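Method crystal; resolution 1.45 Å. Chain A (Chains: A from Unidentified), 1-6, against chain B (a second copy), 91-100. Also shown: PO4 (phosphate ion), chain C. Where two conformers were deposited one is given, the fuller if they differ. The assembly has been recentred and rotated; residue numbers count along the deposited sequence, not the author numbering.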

# COMPACT_ATOMS: atom_id res chain seq x y z
N SER A 1 -5.19 -25.51 8.79
CA SER A 1 -4.07 -24.53 8.89
C SER A 1 -4.12 -23.91 10.27
O SER A 1 -5.17 -23.92 10.93
CB SER A 1 -4.19 -23.48 7.79
OG SER A 1 -5.44 -22.83 7.85
N LEU A 2 -2.97 -23.39 10.71
CA LEU A 2 -2.86 -22.72 11.99
C LEU A 2 -3.01 -21.22 11.78
O LEU A 2 -2.43 -20.64 10.87
CB LEU A 2 -1.49 -22.97 12.60
CG LEU A 2 -1.22 -24.34 13.22
CD1 LEU A 2 0.02 -24.18 14.07
CD2 LEU A 2 -2.37 -24.83 14.04
N MET A 3 -3.80 -20.60 12.64
CA MET A 3 -4.01 -19.15 12.61
C MET A 3 -3.15 -18.60 13.74
O MET A 3 -3.59 -18.50 14.88
CB MET A 3 -5.50 -18.89 12.83
CG MET A 3 -5.91 -17.45 12.98
SD MET A 3 -6.25 -16.63 11.41
CE MET A 3 -7.19 -17.84 10.46
N GLU A 4 -1.92 -18.28 13.41
CA GLU A 4 -1.00 -17.85 14.47
C GLU A 4 -0.94 -16.33 14.55
O GLU A 4 -0.64 -15.66 13.56
CB GLU A 4 0.40 -18.46 14.40
CG GLU A 4 1.05 -18.49 13.07
CD GLU A 4 1.20 -19.91 12.55
OE1 GLU A 4 2.27 -20.52 12.78
OE2 GLU A 4 0.24 -20.42 11.93
N ARG A 5 -1.21 -15.82 15.74
CA ARG A 5 -1.21 -14.38 15.98
C ARG A 5 0.21 -13.91 16.20
O ARG A 5 0.97 -14.53 16.97
CB ARG A 5 -2.02 -14.04 17.23
CG ARG A 5 -3.50 -13.86 16.98
CD ARG A 5 -4.27 -13.49 18.25
NE ARG A 5 -5.67 -13.24 17.93
CZ ARG A 5 -6.57 -14.18 17.64
NH1 ARG A 5 -6.24 -15.47 17.65
NH2 ARG A 5 -7.82 -13.82 17.34
N LEU A 6 0.60 -12.83 15.60
CA LEU A 6 1.97 -12.45 15.64
C LEU A 6 2.42 -11.81 16.90
O LEU A 6 1.74 -10.92 17.43
CB LEU A 6 2.28 -11.51 14.47
CG LEU A 6 3.70 -10.95 14.40
CD1 LEU A 6 4.71 -12.08 14.21
CD2 LEU A 6 3.82 -9.92 13.29
N VAL B 91 -12.74 -12.17 6.96
CA VAL B 91 -11.41 -11.99 6.41
C VAL B 91 -10.52 -13.19 6.73
O VAL B 91 -9.73 -13.64 5.89
CB VAL B 91 -10.79 -10.66 6.88
CG1 VAL B 91 -9.32 -10.62 6.51
CG2 VAL B 91 -11.56 -9.51 6.25
N GLN B 92 -10.63 -13.71 7.96
CA GLN B 92 -9.86 -14.90 8.32
C GLN B 92 -10.21 -16.07 7.43
O GLN B 92 -9.34 -16.81 6.95
CB GLN B 92 -10.17 -15.25 9.78
CG GLN B 92 -9.47 -14.37 10.80
CD GLN B 92 -9.95 -14.69 12.21
OE1 GLN B 92 -11.08 -15.10 12.41
NE2 GLN B 92 -9.07 -14.49 13.18
N ALA B 93 -11.51 -16.27 7.18
CA ALA B 93 -11.93 -17.37 6.33
C ALA B 93 -11.44 -17.19 4.90
O ALA B 93 -11.05 -18.16 4.24
CB ALA B 93 -13.46 -17.50 6.36
N LEU B 94 -11.47 -15.95 4.41
CA LEU B 94 -10.93 -15.67 3.08
C LEU B 94 -9.45 -16.02 3.01
O LEU B 94 -9.00 -16.68 2.06
CB LEU B 94 -11.18 -14.20 2.74
CG LEU B 94 -10.50 -13.65 1.48
CD1 LEU B 94 -10.95 -14.36 0.21
CD2 LEU B 94 -10.77 -12.15 1.39
N GLY B 95 -8.67 -15.56 3.98
CA GLY B 95 -7.24 -15.88 3.98
C GLY B 95 -6.97 -17.37 4.04
O GLY B 95 -6.08 -17.87 3.36
N LYS B 96 -7.73 -18.10 4.88
CA LYS B 96 -7.54 -19.54 4.99
C LYS B 96 -7.85 -20.23 3.68
O LYS B 96 -7.12 -21.14 3.26
CB LYS B 96 -8.40 -20.11 6.10
CG LYS B 96 -7.88 -19.82 7.48
CD LYS B 96 -8.59 -20.64 8.53
CE LYS B 96 -7.60 -21.12 9.60
NZ LYS B 96 -7.78 -22.55 10.01
N GLU B 97 -8.90 -19.80 2.97
CA GLU B 97 -9.23 -20.45 1.71
C GLU B 97 -8.22 -20.09 0.62
O GLU B 97 -7.86 -20.93 -0.20
CB GLU B 97 -10.65 -20.14 1.28
CG GLU B 97 -11.09 -21.01 0.10
CD GLU B 97 -11.12 -22.51 0.42
OE1 GLU B 97 -11.76 -22.88 1.42
OE2 GLU B 97 -10.51 -23.32 -0.33
N LEU B 98 -7.76 -18.83 0.59
CA LEU B 98 -6.72 -18.46 -0.38
C LEU B 98 -5.46 -19.29 -0.17
O LEU B 98 -4.81 -19.69 -1.15
CB LEU B 98 -6.39 -16.97 -0.26
CG LEU B 98 -7.48 -16.04 -0.81
CD1 LEU B 98 -7.20 -14.61 -0.36
CD2 LEU B 98 -7.63 -16.12 -2.32
N ARG B 99 -5.08 -19.55 1.09
CA ARG B 99 -3.89 -20.36 1.33
C ARG B 99 -4.04 -21.74 0.69
O ARG B 99 -3.11 -22.23 0.04
CB ARG B 99 -3.62 -20.52 2.83
CG ARG B 99 -2.25 -21.19 3.09
CD ARG B 99 -2.23 -22.20 4.21
NE ARG B 99 -3.22 -23.27 4.05
CZ ARG B 99 -3.11 -24.33 3.25
NH1 ARG B 99 -2.04 -24.51 2.48
NH2 ARG B 99 -4.10 -25.21 3.21
N GLU B 100 -5.19 -22.39 0.90
CA GLU B 100 -5.43 -23.69 0.29
C GLU B 100 -5.45 -23.59 -1.23
O GLU B 100 -4.84 -24.40 -1.93
CB GLU B 100 -6.77 -24.24 0.78
CG GLU B 100 -7.19 -25.49 -0.00
CD GLU B 100 -8.51 -26.10 0.43
OE1 GLU B 100 -8.87 -25.99 1.61
OE2 GLU B 100 -9.21 -26.71 -0.41
P PO4 C . -3.27 -27.39 0.27
O1 PO4 C . -1.94 -27.08 0.92
O2 PO4 C . -3.25 -28.88 0.00
O3 PO4 C . -4.38 -27.03 1.23
O4 PO4 C . -3.43 -26.60 -1.02
O HOH W 1 -7.95 -24.84 8.91

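The contact is small, 326 Å² summed over both sides, and most of it rests on three residues: A:Met3, B:Lys96 and A:Ser1. A short strand approaches one face of a helix at an angle of 124° between their N-to-C directions, with the axes 10.5 Å apart at closest approach. That gap leaves room for side chains between the backbones: A:Ser1 and A:Met3 point toward the helix, while A:Leu2 between them points away. On the helix, B:Gln92, B:Lys96 and B:Arg99 follow the i, i+4, i+7 spacing that lines up one face.

B:Lys96 serves two chemistries at once. Its aliphatic length lies beside A:Met3, whose CE comes within 3.4 Å of the lysine CE; beyond that, the ammonium reaches A:Ser1. There NZ of B:Lys96 donates to the backbone O of A:Ser1 at 3.1 Å and, weakly, to its OG at 3.2 Å. The p rotamer of A:Ser1 brings its hydroxyl alongside its own carbonyl, so both oxygens face one donor. The serine N is also 4.1 Å from the lysine NZ, two like charges close together; water 1 bridges them, accepting from the serine N at 2.8 Å and from the lysine NZ at 2.5 Å.

A:Met3 covers the most surface. Unbranched and flexible, it bends through t, p, p to lay its thioether against the helix, with SD 4.0 Å from NE2 of B:Gln92. The glutamine, in an extended m, t conformation, brings methylenes as well as an amide to this partly exposed site.

B:Arg99 adds a lesser contact, its NE 3.9 Å from CB of A:Ser1. Its guanidinium is occupied with phosphate: NH1 donates to O1 at 3.0 Å and NH2 to O3 at 2.7 Å.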